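Local coordinates for MMS19 nucleotide excision repair protein homolog (Mus musculus, PDB 6TBL) that probably acts within the cytosolic iron-sulfur assembly complex, helping to deliver clusters to apoproteins of DNA metabolism and genome integrity, at residues Met63-Thr77 with Lys103-Trp117. Sequence-based numbering, arbitrary orientation. Where two conformers were deposited one is given.
Sequences MAVRIAALQCMHALT and KRLVRKEAVSARGEW. With K (potassium ion), chain G.
H74 and A113 mark the tightest approach of helices 63-76 and 104-117, their CA atoms 4.2 Å apart; the segment axes run nearly parallel, crossing at 18° with a closest approach of 8.2 Å. A small residue permits this closeness: the A113 methyl sits against the carbonyl oxygen of L70, while the CB atoms of M73 and H74 also border it. One turn earlier, L70 sends CD1 between V106 and A110, 3.6 Å from V106 CG2, and its CB rests on E109 CB. I67, three residues before L70, lays CG1 against V106 and CG2 on CG of E109. V106 CG1 meets the R66 guanidinium at its edge; that group is already held by S60 O and a salt bridge to D101. With its ring swung anti to the backbone N (chi1 -177°), H74 reaches across to S112 and E116, its NE2 3.3 Å from E116 CG.

At the C-terminal end W117 ties the helices together. Its NE1 donates to M73 O at 2.9 Å, nearly straight at 165°, the acceptor lying close to the indole plane although the donor stands above the carbonyl plane. T77 CG2 makes a CH-pi contact over one face, 3.7 Å from the five-membered ring centroid, and M73 CE and L76 CB touch CZ2. A leucine in place of W117 would probably leave M73 O without this donor and T77 CG2 without its aromatic face. T77 OG1 turns back onto H74 O, while T77 O joins L79 O and T81 OG1 around potassium. Helix 81-94 lies between the two in sequence and packs V91 against M73 and W117. Side-by-side, near-parallel helices from HEAT repeats 3 and 4 are characteristic of an alpha-solenoid, here the C-terminal part of MMS19.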
loop_
_atom_site.group_PDB
_atom_site.type_symbol
_atom_site.label_atom_id
_atom_site.label_comp_id
_atom_site.label_asym_id
_atom_site.label_seq_id
_atom_site.Cartn_x
_atom_site.Cartn_y
_atom_site.Cartn_z
ATOM N N MET A 63 18.963 -28.388 3.456
ATOM C CA MET A 63 19.445 -27.014 3.557
ATOM C C MET A 63 20.484 -26.716 2.482
ATOM O O MET A 63 20.513 -25.610 1.929
ATOM C CB MET A 63 20.026 -26.763 4.948
ATOM C CG MET A 63 20.342 -25.309 5.244
ATOM S SD MET A 63 21.456 -25.129 6.647
ATOM C CE MET A 63 20.893 -26.464 7.703
ATOM N N ALA A 64 21.339 -27.691 2.166
ATOM C CA ALA A 64 22.381 -27.466 1.169
ATOM C C ALA A 64 21.789 -27.301 -0.224
ATOM O O ALA A 64 22.297 -26.515 -1.031
ATOM C CB ALA A 64 23.387 -28.615 1.191
ATOM N N VAL A 65 20.717 -28.034 -0.523
ATOM C CA VAL A 65 20.072 -27.908 -1.826
ATOM C C VAL A 65 19.429 -26.534 -1.973
ATOM O O VAL A 65 19.579 -25.872 -3.005
ATOM C CB VAL A 65 19.051 -29.043 -2.033
ATOM C CG1 VAL A 65 18.240 -28.809 -3.299
ATOM C CG2 VAL A 65 19.760 -30.384 -2.103
ATOM N N ARG A 66 18.708 -26.085 -0.942
ATOM C CA ARG A 66 18.094 -24.760 -0.996
ATOM C C ARG A 66 19.141 -23.677 -1.218
ATOM O O ARG A 66 18.914 -22.729 -1.979
ATOM C CB ARG A 66 17.305 -24.491 0.286
ATOM C CG ARG A 66 16.012 -25.281 0.398
ATOM C CD ARG A 66 15.194 -24.865 1.616
ATOM N NE ARG A 66 15.450 -25.710 2.780
ATOM C CZ ARG A 66 16.070 -25.305 3.883
ATOM N NH1 ARG A 66 16.501 -24.056 3.983
ATOM N NH2 ARG A 66 16.254 -26.148 4.889
ATOM N N ILE A 67 20.301 -23.812 -0.575
ATOM C CA ILE A 67 21.371 -22.836 -0.749
ATOM C C ILE A 67 21.882 -22.853 -2.185
ATOM O O ILE A 67 21.990 -21.807 -2.837
ATOM C CB ILE A 67 22.504 -23.100 0.258
ATOM C CG1 ILE A 67 22.036 -22.765 1.675
ATOM C CG2 ILE A 67 23.753 -22.311 -0.120
ATOM C CD1 ILE A 67 23.058 -23.070 2.738
ATOM N N ALA A 68 22.203 -24.042 -2.699
ATOM C CA ALA A 68 22.713 -24.144 -4.062
ATOM C C ALA A 68 21.684 -23.658 -5.077
ATOM O O ALA A 68 22.038 -23.002 -6.065
ATOM C CB ALA A 68 23.124 -25.586 -4.362
ATOM N N ALA A 69 20.405 -23.963 -4.847
ATOM C CA ALA A 69 19.361 -23.526 -5.768
ATOM C C ALA A 69 19.280 -22.007 -5.830
ATOM O O ALA A 69 19.154 -21.429 -6.917
ATOM C CB ALA A 69 18.015 -24.119 -5.357
ATOM N N LEU A 70 19.359 -21.342 -4.674
ATOM C CA LEU A 70 19.299 -19.884 -4.656
ATOM C C LEU A 70 20.552 -19.257 -5.255
ATOM O O LEU A 70 20.474 -18.184 -5.863
ATOM C CB LEU A 70 19.088 -19.386 -3.227
ATOM C CG LEU A 70 17.756 -19.775 -2.585
ATOM C CD1 LEU A 70 17.712 -19.326 -1.136
ATOM C CD2 LEU A 70 16.591 -19.188 -3.366
ATOM N N GLN A 71 21.710 -19.901 -5.090
ATOM C CA GLN A 71 22.921 -19.393 -5.727
ATOM C C GLN A 71 22.821 -19.455 -7.245
ATOM O O GLN A 71 23.394 -18.607 -7.937
ATOM C CB GLN A 71 24.140 -20.174 -5.240
ATOM C CG GLN A 71 24.441 -19.991 -3.763
ATOM C CD GLN A 71 25.645 -20.792 -3.308
ATOM O OE1 GLN A 71 26.269 -21.503 -4.093
ATOM N NE2 GLN A 71 25.979 -20.677 -2.029
ATOM N N CYS A 72 22.105 -20.446 -7.778
ATOM C CA CYS A 72 21.853 -20.481 -9.214
ATOM C C CYS A 72 20.853 -19.405 -9.621
ATOM O O CYS A 72 20.974 -18.816 -10.702
ATOM C CB CYS A 72 21.356 -21.864 -9.623
ATOM S SG CYS A 72 22.658 -23.105 -9.741
ATOM N N MET A 73 19.853 -19.148 -8.773
ATOM C CA MET A 73 18.926 -18.050 -9.031
ATOM C C MET A 73 19.667 -16.723 -9.098
ATOM O O MET A 73 19.327 -15.851 -9.906
ATOM C CB MET A 73 17.851 -18.005 -7.949
ATOM C CG MET A 73 16.857 -19.140 -8.024
ATOM S SD MET A 73 15.960 -19.116 -9.585
ATOM C CE MET A 73 15.197 -17.500 -9.511
ATOM N N HIS A 74 20.682 -16.552 -8.250
ATOM C CA HIS A 74 21.539 -15.379 -8.348
ATOM C C HIS A 74 22.345 -15.402 -9.641
ATOM O O HIS A 74 22.444 -14.385 -10.337
ATOM C CB HIS A 74 22.463 -15.316 -7.133
ATOM C CG HIS A 74 23.338 -14.103 -7.094
ATOM N ND1 HIS A 74 24.537 -14.027 -7.771
ATOM C CD2 HIS A 74 23.197 -12.921 -6.447
ATOM C CE1 HIS A 74 25.092 -12.848 -7.548
ATOM N NE2 HIS A 74 24.299 -12.158 -6.748
ATOM N N ALA A 75 22.913 -16.561 -9.987
ATOM C CA ALA A 75 23.724 -16.670 -11.192
ATOM C C ALA A 75 22.903 -16.500 -12.462
ATOM O O ALA A 75 23.466 -16.152 -13.504
ATOM C CB ALA A 75 24.454 -18.014 -11.216
ATOM N N LEU A 76 21.589 -16.740 -12.397
ATOM C CA LEU A 76 20.739 -16.535 -13.564
ATOM C C LEU A 76 20.761 -15.087 -14.035
ATOM O O LEU A 76 20.588 -14.821 -15.229
ATOM C CB LEU A 76 19.303 -16.957 -13.253
ATOM C CG LEU A 76 18.909 -18.402 -13.545
ATOM C CD1 LEU A 76 17.448 -18.623 -13.193
ATOM C CD2 LEU A 76 19.157 -18.724 -15.004
ATOM N N THR A 77 20.977 -14.139 -13.121
ATOM C CA THR A 77 20.962 -12.728 -13.486
ATOM C C THR A 77 22.111 -12.337 -14.409
ATOM O O THR A 77 22.133 -11.192 -14.878
ATOM C CB THR A 77 20.985 -11.860 -12.227
ATOM O OG1 THR A 77 22.214 -12.067 -11.523
ATOM C CG2 THR A 77 19.822 -12.224 -11.313
ATOM N N LYS A 103 16.390 -21.053 8.287
ATOM C CA LYS A 103 17.830 -21.021 8.507
ATOM C C LYS A 103 18.413 -19.710 7.994
ATOM O O LYS A 103 18.004 -19.206 6.944
ATOM C CB LYS A 103 18.516 -22.208 7.821
ATOM C CG LYS A 103 17.992 -23.572 8.252
ATOM C CD LYS A 103 18.311 -23.861 9.713
ATOM C CE LYS A 103 19.813 -23.877 9.959
ATOM N NZ LYS A 103 20.146 -24.207 11.372
ATOM N N ARG A 104 19.369 -19.157 8.747
ATOM C CA ARG A 104 20.005 -17.911 8.331
ATOM C C ARG A 104 20.779 -18.094 7.032
ATOM O O ARG A 104 20.703 -17.248 6.132
ATOM C CB ARG A 104 20.936 -17.395 9.432
ATOM C CG ARG A 104 20.229 -16.845 10.658
ATOM C CD ARG A 104 21.230 -16.357 11.694
ATOM N NE ARG A 104 22.076 -17.444 12.184
ATOM C CZ ARG A 104 21.845 -18.126 13.299
ATOM N NH1 ARG A 104 20.793 -17.836 14.054
ATOM N NH2 ARG A 104 22.668 -19.098 13.664
ATOM N N LEU A 105 21.526 -19.194 6.917
ATOM C CA LEU A 105 22.405 -19.382 5.768
ATOM C C LEU A 105 21.633 -19.392 4.457
ATOM O O LEU A 105 22.128 -18.902 3.437
ATOM C CB LEU A 105 23.207 -20.668 5.929
ATOM C CG LEU A 105 24.230 -20.612 7.060
ATOM C CD1 LEU A 105 24.918 -21.954 7.225
ATOM C CD2 LEU A 105 25.247 -19.514 6.798
ATOM N N VAL A 106 20.421 -19.943 4.457
ATOM C CA VAL A 106 19.645 -19.943 3.222
ATOM C C VAL A 106 18.957 -18.597 3.010
ATOM O O VAL A 106 18.836 -18.129 1.871
ATOM C CB VAL A 106 18.649 -21.116 3.226
ATOM C CG1 VAL A 106 17.897 -21.148 4.523
ATOM C CG2 VAL A 106 17.690 -21.022 2.054
ATOM N N ARG A 107 18.523 -17.940 4.087
ATOM C CA ARG A 107 17.947 -16.606 3.948
ATOM C C ARG A 107 18.948 -15.634 3.340
ATOM O O ARG A 107 18.585 -14.804 2.499
ATOM C CB ARG A 107 17.468 -16.094 5.303
ATOM C CG ARG A 107 16.128 -16.649 5.749
ATOM C CD ARG A 107 15.695 -15.987 7.041
ATOM N NE ARG A 107 16.139 -16.734 8.209
ATOM C CZ ARG A 107 16.440 -16.175 9.374
ATOM N NH1 ARG A 107 16.361 -14.864 9.517
ATOM N NH2 ARG A 107 16.828 -16.925 10.391
ATOM N N LYS A 108 20.213 -15.718 3.762
ATOM C CA LYS A 108 21.249 -14.858 3.199
ATOM C C LYS A 108 21.326 -15.004 1.684
ATOM O O LYS A 108 21.422 -14.005 0.960
ATOM C CB LYS A 108 22.599 -15.181 3.843
ATOM C CG LYS A 108 23.789 -14.538 3.154
ATOM C CD LYS A 108 25.106 -15.024 3.742
ATOM C CE LYS A 108 26.282 -14.575 2.888
ATOM N NZ LYS A 108 27.583 -15.029 3.444
ATOM N N GLU A 109 21.274 -16.242 1.185
ATOM C CA GLU A 109 21.296 -16.461 -0.258
ATOM C C GLU A 109 20.022 -15.957 -0.924
ATOM O O GLU A 109 20.071 -15.461 -2.055
ATOM C CB GLU A 109 21.503 -17.945 -0.560
ATOM C CG GLU A 109 22.702 -18.558 0.146
ATOM C CD GLU A 109 24.020 -17.969 -0.318
ATOM O OE1 GLU A 109 24.086 -17.480 -1.466
ATOM O OE2 GLU A 109 24.992 -17.994 0.469
ATOM N N ALA A 110 18.879 -16.074 -0.244
ATOM C CA ALA A 110 17.633 -15.553 -0.796
ATOM C C ALA A 110 17.678 -14.034 -0.921
ATOM O O ALA A 110 17.224 -13.474 -1.925
ATOM C CB ALA A 110 16.452 -15.990 0.068
ATOM N N VAL A 111 18.222 -13.354 0.089
ATOM C CA VAL A 111 18.403 -11.907 0.005
ATOM C C VAL A 111 19.301 -11.555 -1.174
ATOM O O VAL A 111 19.005 -10.644 -1.957
ATOM C CB VAL A 111 18.970 -11.359 1.328
ATOM C CG1 VAL A 111 19.399 -9.913 1.166
ATOM C CG2 VAL A 111 17.941 -11.490 2.433
ATOM N N SER A 112 20.408 -12.284 -1.322
ATOM C CA SER A 112 21.352 -11.991 -2.393
ATOM C C SER A 112 20.732 -12.231 -3.765
ATOM O O SER A 112 20.908 -11.421 -4.684
ATOM C CB SER A 112 22.613 -12.835 -2.215
ATOM O OG SER A 112 23.541 -12.598 -3.259
ATOM N N ALA A 113 20.001 -13.336 -3.923
ATOM C CA ALA A 113 19.407 -13.644 -5.220
ATOM C C ALA A 113 18.288 -12.668 -5.561
ATOM O O ALA A 113 18.233 -12.134 -6.676
ATOM C CB ALA A 113 18.889 -15.083 -5.233
ATOM N N ARG A 114 17.387 -12.418 -4.608
ATOM C CA ARG A 114 16.261 -11.528 -4.867
ATOM C C ARG A 114 16.729 -10.102 -5.123
ATOM O O ARG A 114 16.147 -9.392 -5.952
ATOM C CB ARG A 114 15.281 -11.578 -3.694
ATOM C CG ARG A 114 13.926 -10.930 -3.944
ATOM C CD ARG A 114 12.984 -11.299 -2.811
ATOM N NE ARG A 114 11.588 -10.962 -3.076
ATOM C CZ ARG A 114 10.922 -9.994 -2.456
ATOM N NH1 ARG A 114 11.524 -9.258 -1.532
ATOM N NH2 ARG A 114 9.653 -9.764 -2.759
ATOM N N GLY A 115 17.785 -9.667 -4.427
ATOM C CA GLY A 115 18.283 -8.315 -4.617
ATOM C C GLY A 115 18.790 -8.060 -6.022
ATOM O O GLY A 115 18.649 -6.951 -6.545
ATOM N N GLU A 116 19.376 -9.076 -6.656
ATOM C CA GLU A 116 19.847 -8.921 -8.026
ATOM C C GLU A 116 18.706 -8.968 -9.031
ATOM O O GLU A 116 18.833 -8.409 -10.126
ATOM C CB GLU A 116 20.885 -9.995 -8.352
ATOM C CG GLU A 116 22.204 -9.779 -7.641
ATOM C CD GLU A 116 22.871 -8.476 -8.039
ATOM O OE1 GLU A 116 22.859 -8.149 -9.244
ATOM O OE2 GLU A 116 23.393 -7.775 -7.147
ATOM N N TRP A 117 17.597 -9.626 -8.688
ATOM C CA TRP A 117 16.438 -9.625 -9.569
ATOM C C TRP A 117 15.657 -8.321 -9.502
ATOM O O TRP A 117 14.884 -8.031 -10.421
ATOM C CB TRP A 117 15.524 -10.807 -9.242
ATOM C CG TRP A 117 16.005 -12.096 -9.836
ATOM C CD1 TRP A 117 16.966 -12.923 -9.332
ATOM C CD2 TRP A 117 15.557 -12.701 -11.057
ATOM N NE1 TRP A 117 17.139 -14.007 -10.157
ATOM C CE2 TRP A 117 16.284 -13.897 -11.222
ATOM C CE3 TRP A 117 14.603 -12.353 -12.018
ATOM C CZ2 TRP A 117 16.092 -14.742 -12.311
ATOM C CZ3 TRP A 117 14.415 -13.195 -13.101
ATOM C CH2 TRP A 117 15.156 -14.374 -13.238
HETATM K K K G . 21.940 -9.128 -16.806
#